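Long-range contacts in imine reductase (Bacillus cereus, PDB 4D3F), which probably catalyses the NADPH-dependent reduction of imines to amines, holding its cofactor in a Rossmann-type domain: residues T86-M91 against E116-A121; V90-L95 against A122-D127. All coordinates share one frame; numbering follows the deposited sequence.

Contact 1 of 2, residues T86-M91 against E116-A121; sequences TDYNVM and EKARKA. With NAP (NADP nicotinamide-adenine-dinucleotide phosphate), chain C.
Tyr88, Asn89 and Met91, in the first turn of helix 88-95, meet Lys117, Ala118 and Ala121 along one side of helix 115-126. Just ahead of that turn, Thr86 serves the cofactor: its OG1 donates to O2A of the NADP pyrophosphate (2.9 Å). Asp87 is the N-cap of helix 88-95; its OD1 accepts from Val90 N at 3.1 Å, met nearly along the C-O axis. Tyr88 makes the largest share of the contact. Its ring lies against the neighbouring helix, with Ala118 CA and Lys117 O over the same face, Ala118 CA offset toward the rim. Ala121 CB comes in obliquely, 3.4 Å from Tyr88 CD2, a tight fit for two carbons. The Tyr88 backbone N is tied to Asp113, and its side chain also touches His132 and Thr134 of strand 131-137. At the outer margin Asn89 OD1 stands 3.2 Å from Lys117 NZ, and a water accepts from both Asn89 N (3.0 Å) and Lys117 NZ. Lys117 bends at its second torsion (70°) and again at its fourth, which curls the ammonium group round to this helix start. Val90 faces the other way, with CG1 3.3 Å from C4A of the adenine. Met91 extends with CG anti to the backbone N (chi1 175°), then bends at SD to bring CE 3.9 Å from Ala121 CB. The interface is thus apolar inside, with a water-bridged polar margin, while the same helical turn offers its other side to the adenine of NADP.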
loop_
_atom_site.group_PDB
_atom_site.type_symbol
_atom_site.label_atom_id
_atom_site.label_comp_id
_atom_site.label_asym_id
_atom_site.label_seq_id
_atom_site.Cartn_x
_atom_site.Cartn_y
_atom_site.Cartn_z
ATOM N N THR B 86 -9.332 -16.487 -20.099
ATOM C CA THR B 86 -8.382 -15.419 -19.803
ATOM C C THR B 86 -9.041 -14.024 -19.592
ATOM O O THR B 86 -8.717 -13.328 -18.588
ATOM C CB THR B 86 -7.231 -15.413 -20.815
ATOM O OG1 THR B 86 -6.625 -16.712 -20.784
ATOM C CG2 THR B 86 -6.224 -14.339 -20.416
ATOM N N ASP B 87 -9.933 -13.664 -20.497
ATOM C CA ASP B 87 -10.647 -12.411 -20.503
ATOM C C ASP B 87 -11.837 -12.516 -21.421
ATOM O O ASP B 87 -12.065 -13.566 -22.041
ATOM C CB ASP B 87 -9.699 -11.301 -20.995
ATOM C CG ASP B 87 -9.193 -11.538 -22.401
ATOM O OD1 ASP B 87 -9.863 -12.171 -23.261
ATOM O OD2 ASP B 87 -8.096 -11.045 -22.671
ATOM N N TYR B 88 -12.570 -11.418 -21.578
ATOM C CA TYR B 88 -13.803 -11.419 -22.294
ATOM C C TYR B 88 -13.639 -11.561 -23.797
ATOM O O TYR B 88 -14.500 -12.089 -24.470
ATOM C CB TYR B 88 -14.652 -10.210 -21.965
ATOM C CG TYR B 88 -15.461 -10.414 -20.704
ATOM C CD1 TYR B 88 -14.893 -10.355 -19.490
ATOM C CD2 TYR B 88 -16.753 -10.756 -20.749
ATOM C CE1 TYR B 88 -15.607 -10.553 -18.311
ATOM C CE2 TYR B 88 -17.502 -11.009 -19.556
ATOM C CZ TYR B 88 -16.939 -10.836 -18.329
ATOM O OH TYR B 88 -17.606 -11.107 -17.088
ATOM N N ASN B 89 -12.522 -11.099 -24.341
ATOM C CA ASN B 89 -12.303 -11.344 -25.786
ATOM C C ASN B 89 -12.302 -12.837 -26.144
ATOM O O ASN B 89 -12.799 -13.193 -27.227
ATOM C CB ASN B 89 -11.005 -10.733 -26.271
ATOM C CG ASN B 89 -11.124 -9.247 -26.409
ATOM O OD1 ASN B 89 -12.239 -8.694 -26.477
ATOM N ND2 ASN B 89 -10.001 -8.581 -26.430
ATOM N N VAL B 90 -11.763 -13.650 -25.247
ATOM C CA VAL B 90 -11.747 -15.098 -25.434
ATOM C C VAL B 90 -13.192 -15.574 -25.487
ATOM O O VAL B 90 -13.545 -16.426 -26.294
ATOM C CB VAL B 90 -10.992 -15.854 -24.292
ATOM C CG1 VAL B 90 -11.035 -17.374 -24.474
ATOM C CG2 VAL B 90 -9.550 -15.417 -24.189
ATOM N N MET B 91 -14.016 -15.077 -24.590
ATOM C CA MET B 91 -15.419 -15.477 -24.581
ATOM C C MET B 91 -16.041 -15.242 -25.942
ATOM O O MET B 91 -16.737 -16.139 -26.471
ATOM C CB MET B 91 -16.192 -14.788 -23.481
ATOM C CG MET B 91 -17.670 -15.097 -23.524
ATOM S SD MET B 91 -18.810 -13.970 -22.765
ATOM C CE MET B 91 -18.987 -12.782 -24.068
ATOM N N GLU B 116 -16.467 -2.231 -17.894
ATOM C CA GLU B 116 -17.220 -2.002 -19.119
ATOM C C GLU B 116 -17.239 -3.240 -19.989
ATOM O O GLU B 116 -18.230 -3.459 -20.723
ATOM C CB GLU B 116 -16.688 -0.814 -19.957
ATOM C CG GLU B 116 -17.888 0.092 -20.399
ATOM C CD GLU B 116 -18.286 1.099 -19.304
ATOM O OE1 GLU B 116 -17.500 2.065 -19.113
ATOM O OE2 GLU B 116 -19.317 0.928 -18.582
ATOM N N LYS B 117 -16.178 -4.041 -19.972
ATOM C CA LYS B 117 -16.180 -5.290 -20.752
ATOM C C LYS B 117 -17.291 -6.194 -20.219
ATOM O O LYS B 117 -18.002 -6.819 -21.012
ATOM C CB LYS B 117 -14.823 -6.024 -20.752
ATOM C CG LYS B 117 -14.095 -6.128 -22.078
ATOM C CD LYS B 117 -13.549 -4.811 -22.554
ATOM C CE LYS B 117 -12.558 -4.965 -23.728
ATOM N NZ LYS B 117 -12.734 -6.191 -24.576
ATOM N N ALA B 118 -17.456 -6.246 -18.915
ATOM C CA ALA B 118 -18.464 -7.098 -18.362
ATOM C C ALA B 118 -19.867 -6.593 -18.716
ATOM O O ALA B 118 -20.775 -7.383 -19.035
ATOM C CB ALA B 118 -18.299 -7.251 -16.883
ATOM N N ARG B 119 -20.058 -5.280 -18.678
ATOM C CA ARG B 119 -21.307 -4.693 -19.121
ATOM C C ARG B 119 -21.631 -4.981 -20.558
ATOM O O ARG B 119 -22.801 -5.311 -20.903
ATOM C CB ARG B 119 -21.344 -3.167 -18.869
ATOM C CG ARG B 119 -21.412 -2.797 -17.390
ATOM C CD ARG B 119 -21.047 -1.298 -17.153
ATOM N NE ARG B 119 -20.957 -1.074 -15.718
ATOM C CZ ARG B 119 -20.015 -0.329 -15.106
ATOM N NH1 ARG B 119 -19.118 0.312 -15.800
ATOM N NH2 ARG B 119 -19.998 -0.239 -13.812
ATOM N N LYS B 120 -20.671 -4.830 -21.427
ATOM C CA LYS B 120 -20.946 -5.043 -22.869
ATOM C C LYS B 120 -21.269 -6.556 -23.136
ATOM O O LYS B 120 -22.130 -6.895 -23.956
ATOM C CB LYS B 120 -19.751 -4.584 -23.700
ATOM C CG LYS B 120 -19.645 -3.036 -23.863
ATOM C CD LYS B 120 -18.497 -2.598 -24.789
ATOM N N ALA B 121 -20.570 -7.444 -22.426
ATOM C CA ALA B 121 -20.812 -8.882 -22.581
ATOM C C ALA B 121 -22.208 -9.297 -22.114
ATOM O O ALA B 121 -22.837 -10.116 -22.788
ATOM C CB ALA B 121 -19.751 -9.666 -21.868
HETATM P PA NAP C . -5.532 -19.047 -18.022
HETATM O O1A NAP C . -4.156 -19.571 -18.347
HETATM O O2A NAP C . -5.947 -17.620 -18.155
HETATM O O5B NAP C . -6.439 -19.880 -19.057
HETATM C C5B NAP C . -7.827 -19.791 -18.940
HETATM C C4B NAP C . -8.495 -20.496 -20.085
HETATM O O4B NAP C . -8.673 -19.597 -21.182
HETATM C C3B NAP C . -7.828 -21.763 -20.540
HETATM O O3B NAP C . -8.921 -22.655 -20.744
HETATM C C2B NAP C . -7.361 -21.368 -21.932
HETATM O O2B NAP C . -7.301 -22.431 -22.919
HETATM C C1B NAP C . -8.417 -20.383 -22.310
HETATM N N9A NAP C . -8.039 -19.532 -23.434
HETATM C C8A NAP C . -7.097 -18.563 -23.395
HETATM N N7A NAP C . -7.084 -17.991 -24.607
HETATM C C5A NAP C . -7.963 -18.628 -25.378
HETATM C C6A NAP C . -8.375 -18.559 -26.758
HETATM N N6A NAP C . -7.789 -17.601 -27.481
HETATM N N1A NAP C . -9.323 -19.344 -27.246
HETATM C C2A NAP C . -9.913 -20.296 -26.462
HETATM N N3A NAP C . -9.554 -20.456 -25.157
HETATM C C4A NAP C . -8.629 -19.628 -24.589
HETATM O O3 NAP C . -5.850 -19.684 -16.643
HETATM P PN NAP C . -6.382 -19.248 -15.186
HETATM O O1N NAP C . -5.221 -19.046 -14.309
HETATM O O2N NAP C . -7.140 -20.462 -14.700
HETATM O O5D NAP C . -7.226 -17.954 -15.364
HETATM C C5D NAP C . -8.622 -17.807 -15.749
HETATM C C4D NAP C . -9.207 -16.510 -15.229
HETATM O O4D NAP C . -9.251 -16.533 -13.804
HETATM C C3D NAP C . -8.314 -15.296 -15.576
HETATM O O3D NAP C . -9.181 -14.277 -16.098
HETATM C C2D NAP C . -7.553 -14.988 -14.301
HETATM O O2D NAP C . -7.188 -13.611 -14.197
HETATM C C1D NAP C . -8.663 -15.339 -13.291
HETATM N N1N NAP C . -8.177 -15.498 -11.958
HETATM C C2N NAP C . -7.060 -16.233 -11.773
HETATM C C3N NAP C . -6.513 -16.402 -10.521
HETATM C C7N NAP C . -5.288 -17.293 -10.426
HETATM O O7N NAP C . -4.770 -17.312 -9.359
HETATM N N7N NAP C . -4.941 -18.197 -11.360
HETATM C C4N NAP C . -7.117 -15.812 -9.418
HETATM C C5N NAP C . -8.297 -15.067 -9.599
HETATM C C6N NAP C . -8.842 -14.909 -10.887
HETATM P P2B NAP C . -6.030 -23.408 -22.938
HETATM O O1X NAP C . -6.276 -24.105 -24.247
HETATM O O2X NAP C . -4.788 -22.447 -22.906
HETATM O O3X NAP C . -6.087 -24.251 -21.660
HETATM O O HOH W 1 -11.181 -8.654 -23.279
#

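Contact 2 of 2, residues V90-L95 against A122-D127; sequences VMYSIL and AKWLED. With NAP (NADP nicotinamide-adenine-dinucleotide phosphate), chain C.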
loop_
_atom_site.group_PDB
_atom_site.type_symbol
_atom_site.label_atom_id
_atom_site.label_comp_id
_atom_site.label_asym_id
_atom_site.label_seq_id
_atom_site.Cartn_x
_atom_site.Cartn_y
_atom_site.Cartn_z
ATOM N N VAL B 90 -11.763 -13.650 -25.247
ATOM C CA VAL B 90 -11.747 -15.098 -25.434
ATOM C C VAL B 90 -13.192 -15.574 -25.487
ATOM O O VAL B 90 -13.545 -16.426 -26.294
ATOM C CB VAL B 90 -10.992 -15.854 -24.292
ATOM C CG1 VAL B 90 -11.035 -17.374 -24.474
ATOM C CG2 VAL B 90 -9.550 -15.417 -24.189
ATOM N N MET B 91 -14.016 -15.077 -24.590
ATOM C CA MET B 91 -15.419 -15.477 -24.581
ATOM C C MET B 91 -16.041 -15.242 -25.942
ATOM O O MET B 91 -16.737 -16.139 -26.471
ATOM C CB MET B 91 -16.192 -14.788 -23.481
ATOM C CG MET B 91 -17.670 -15.097 -23.524
ATOM S SD MET B 91 -18.810 -13.970 -22.765
ATOM C CE MET B 91 -18.987 -12.782 -24.068
ATOM N N TYR B 92 -15.879 -14.041 -26.547
ATOM C CA TYR B 92 -16.436 -13.811 -27.861
ATOM C C TYR B 92 -15.876 -14.737 -28.889
ATOM O O TYR B 92 -16.623 -15.213 -29.800
ATOM C CB TYR B 92 -16.213 -12.344 -28.329
ATOM C CG TYR B 92 -16.918 -11.332 -27.487
ATOM C CD1 TYR B 92 -18.306 -11.196 -27.514
ATOM C CD2 TYR B 92 -16.212 -10.479 -26.670
ATOM C CE1 TYR B 92 -18.966 -10.272 -26.733
ATOM C CE2 TYR B 92 -16.874 -9.546 -25.865
ATOM C CZ TYR B 92 -18.236 -9.429 -25.922
ATOM O OH TYR B 92 -18.874 -8.520 -25.160
ATOM N N SER B 93 -14.575 -14.990 -28.774
ATOM C CA SER B 93 -13.891 -15.788 -29.756
ATOM C C SER B 93 -14.540 -17.162 -29.828
ATOM O O SER B 93 -14.815 -17.667 -30.927
ATOM C CB SER B 93 -12.465 -15.913 -29.375
ATOM O OG SER B 93 -11.839 -16.750 -30.269
ATOM N N ILE B 94 -14.825 -17.748 -28.670
ATOM C CA ILE B 94 -15.461 -19.100 -28.657
ATOM C C ILE B 94 -16.970 -19.151 -28.784
ATOM O O ILE B 94 -17.480 -20.175 -29.232
ATOM C CB ILE B 94 -15.008 -19.976 -27.471
ATOM C CG1 ILE B 94 -15.490 -19.429 -26.192
ATOM C CG2 ILE B 94 -13.487 -20.073 -27.431
ATOM C CD1 ILE B 94 -15.295 -20.375 -25.040
ATOM N N LEU B 95 -17.696 -18.126 -28.334
ATOM C CA LEU B 95 -19.158 -18.125 -28.330
ATOM C C LEU B 95 -19.803 -17.524 -29.562
ATOM O O LEU B 95 -20.958 -17.862 -29.899
ATOM C CB LEU B 95 -19.784 -17.477 -27.101
ATOM C CG LEU B 95 -19.439 -18.087 -25.734
ATOM C CD1 LEU B 95 -20.222 -17.374 -24.610
ATOM C CD2 LEU B 95 -19.714 -19.584 -25.720
ATOM N N ALA B 122 -22.672 -8.750 -20.997
ATOM C CA ALA B 122 -23.963 -9.030 -20.425
ATOM C C ALA B 122 -25.069 -8.657 -21.418
ATOM O O ALA B 122 -26.007 -9.472 -21.637
ATOM C CB ALA B 122 -24.169 -8.295 -19.137
ATOM N N LYS B 123 -24.920 -7.495 -22.077
ATOM C CA LYS B 123 -25.889 -7.089 -23.142
ATOM C C LYS B 123 -25.833 -7.978 -24.391
ATOM O O LYS B 123 -26.863 -8.330 -24.989
ATOM C CB LYS B 123 -25.663 -5.598 -23.457
ATOM C CG LYS B 123 -26.570 -5.003 -24.550
ATOM C CD LYS B 123 -26.723 -3.467 -24.327
ATOM N N TRP B 124 -24.636 -8.314 -24.841
ATOM C CA TRP B 124 -24.454 -9.167 -25.986
ATOM C C TRP B 124 -25.117 -10.531 -25.735
ATOM O O TRP B 124 -25.730 -11.119 -26.622
ATOM C CB TRP B 124 -22.979 -9.382 -26.251
ATOM C CG TRP B 124 -22.571 -10.138 -27.484
ATOM C CD1 TRP B 124 -22.332 -9.623 -28.711
ATOM C CD2 TRP B 124 -22.232 -11.533 -27.575
ATOM N NE1 TRP B 124 -21.863 -10.590 -29.546
ATOM C CE2 TRP B 124 -21.835 -11.786 -28.883
ATOM C CE3 TRP B 124 -22.239 -12.587 -26.670
ATOM C CZ2 TRP B 124 -21.481 -13.073 -29.330
ATOM C CZ3 TRP B 124 -21.841 -13.839 -27.112
ATOM C CH2 TRP B 124 -21.460 -14.061 -28.411
ATOM N N LEU B 125 -24.900 -11.047 -24.555
ATOM C CA LEU B 125 -25.506 -12.328 -24.165
ATOM C C LEU B 125 -27.023 -12.249 -24.074
ATOM O O LEU B 125 -27.713 -13.166 -24.557
ATOM C CB LEU B 125 -24.945 -12.853 -22.860
ATOM C CG LEU B 125 -23.474 -13.389 -22.949
ATOM C CD1 LEU B 125 -22.862 -13.602 -21.582
ATOM C CD2 LEU B 125 -23.436 -14.701 -23.756
ATOM N N GLU B 126 -27.548 -11.192 -23.468
ATOM C CA GLU B 126 -28.996 -10.996 -23.421
ATOM C C GLU B 126 -29.643 -10.893 -24.790
ATOM O O GLU B 126 -30.722 -11.457 -25.002
ATOM C CB GLU B 126 -29.348 -9.796 -22.553
ATOM C CG GLU B 126 -29.135 -10.117 -21.075
ATOM C CD GLU B 126 -28.958 -8.888 -20.159
ATOM O OE1 GLU B 126 -29.189 -7.733 -20.626
ATOM O OE2 GLU B 126 -28.581 -9.092 -18.964
ATOM N N ASP B 127 -28.973 -10.257 -25.730
ATOM C CA ASP B 127 -29.438 -10.215 -27.091
ATOM C C ASP B 127 -29.554 -11.595 -27.735
ATOM O O ASP B 127 -30.252 -11.758 -28.740
ATOM C CB ASP B 127 -28.540 -9.345 -27.968
ATOM C CG ASP B 127 -28.662 -7.823 -27.654
ATOM O OD1 ASP B 127 -29.539 -7.398 -26.883
ATOM O OD2 ASP B 127 -27.825 -7.055 -28.157
HETATM P PA NAP C . -5.532 -19.047 -18.022
HETATM O O1A NAP C . -4.156 -19.571 -18.347
HETATM O O2A NAP C . -5.947 -17.620 -18.155
HETATM O O5B NAP C . -6.439 -19.880 -19.057
HETATM C C5B NAP C . -7.827 -19.791 -18.940
HETATM C C4B NAP C . -8.495 -20.496 -20.085
HETATM O O4B NAP C . -8.673 -19.597 -21.182
HETATM C C3B NAP C . -7.828 -21.763 -20.540
HETATM O O3B NAP C . -8.921 -22.655 -20.744
HETATM C C2B NAP C . -7.361 -21.368 -21.932
HETATM O O2B NAP C . -7.301 -22.431 -22.919
HETATM C C1B NAP C . -8.417 -20.383 -22.310
HETATM N N9A NAP C . -8.039 -19.532 -23.434
HETATM C C8A NAP C . -7.097 -18.563 -23.395
HETATM N N7A NAP C . -7.084 -17.991 -24.607
HETATM C C5A NAP C . -7.963 -18.628 -25.378
HETATM C C6A NAP C . -8.375 -18.559 -26.758
HETATM N N6A NAP C . -7.789 -17.601 -27.481
HETATM N N1A NAP C . -9.323 -19.344 -27.246
HETATM C C2A NAP C . -9.913 -20.296 -26.462
HETATM N N3A NAP C . -9.554 -20.456 -25.157
HETATM C C4A NAP C . -8.629 -19.628 -24.589
HETATM O O3 NAP C . -5.850 -19.684 -16.643
HETATM P PN NAP C . -6.382 -19.248 -15.186
HETATM O O1N NAP C . -5.221 -19.046 -14.309
HETATM O O2N NAP C . -7.140 -20.462 -14.700
HETATM O O5D NAP C . -7.226 -17.954 -15.364
HETATM C C5D NAP C . -8.622 -17.807 -15.749
HETATM C C4D NAP C . -9.207 -16.510 -15.229
HETATM O O4D NAP C . -9.251 -16.533 -13.804
HETATM C C3D NAP C . -8.314 -15.296 -15.576
HETATM O O3D NAP C . -9.181 -14.277 -16.098
HETATM C C2D NAP C . -7.553 -14.988 -14.301
HETATM O O2D NAP C . -7.188 -13.611 -14.197
HETATM C C1D NAP C . -8.663 -15.339 -13.291
HETATM N N1N NAP C . -8.177 -15.498 -11.958
HETATM C C2N NAP C . -7.060 -16.233 -11.773
HETATM C C3N NAP C . -6.513 -16.402 -10.521
HETATM C C7N NAP C . -5.288 -17.293 -10.426
HETATM O O7N NAP C . -4.770 -17.312 -9.359
HETATM N N7N NAP C . -4.941 -18.197 -11.360
HETATM C C4N NAP C . -7.117 -15.812 -9.418
HETATM C C5N NAP C . -8.297 -15.067 -9.599
HETATM C C6N NAP C . -8.842 -14.909 -10.887
HETATM P P2B NAP C . -6.030 -23.408 -22.938
HETATM O O1X NAP C . -6.276 -24.105 -24.247
HETATM O O2X NAP C . -4.788 -22.447 -22.906
HETATM O O3X NAP C . -6.087 -24.251 -21.660
#
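Tyr92 drives the edge of its ring into the face of the Trp124 indole, a T-shaped pair with planes at 90° and 4.9 Å between the centroids of the Tyr92 ring and the Trp124 five-membered ring. CE1 leads, standing 3.6 Å from Trp124 CD2, and CD1 follows over CE2. The indole is presented by a first torsion that sets CG of Trp124 anti to its own backbone N (-174°), sending the bicycle across the gap. At the far rim of its six-membered ring, CH2 lies 4.0 Å from Leu95 CB, with the Leu95 carbonyl carbon at the indole edge. Met91 CE fills the corner between the aromatics: it sits over a face of Tyr92 and 4.2 Å from Trp124 CE3. Deeper in, Leu125 brings CD1 to the Met91 sulfur and CD2 to Leu95 CD1, and both leucines rest on Leu107 of strand 106-109. Arg128 adds a cation-pi contact to Trp124. The helix segments run nearly parallel, at 17°, and their 12.3 Å axial separation is bridged by these large side chains. Two neighbouring parallel helices packed on a shared strand are typical of the beta-alpha-beta crossovers of a Rossmann fold.

How the contacts relate
From strand 80-83 the chain enters helix 88-95, continues through strand 106-109 and returns in helix 115-126. Contact 1 closes this excursion across 24 intervening residues, pairing the helix starts; contact 2 closes it across 26, pairing the later turns. Because the order is 86-91, 90-95, 116-121, 122-127, the two closures interleave rather than nest, as expected for helices running side by side in the same direction. Their centres are 7 Å apart, and they meet where Tyr92 OH packs 3.2 Å from Ala121 CA. Together they tie successive helices to strands 106-109 and 131-137, and Met91, common to both ranges, takes part in both contacts.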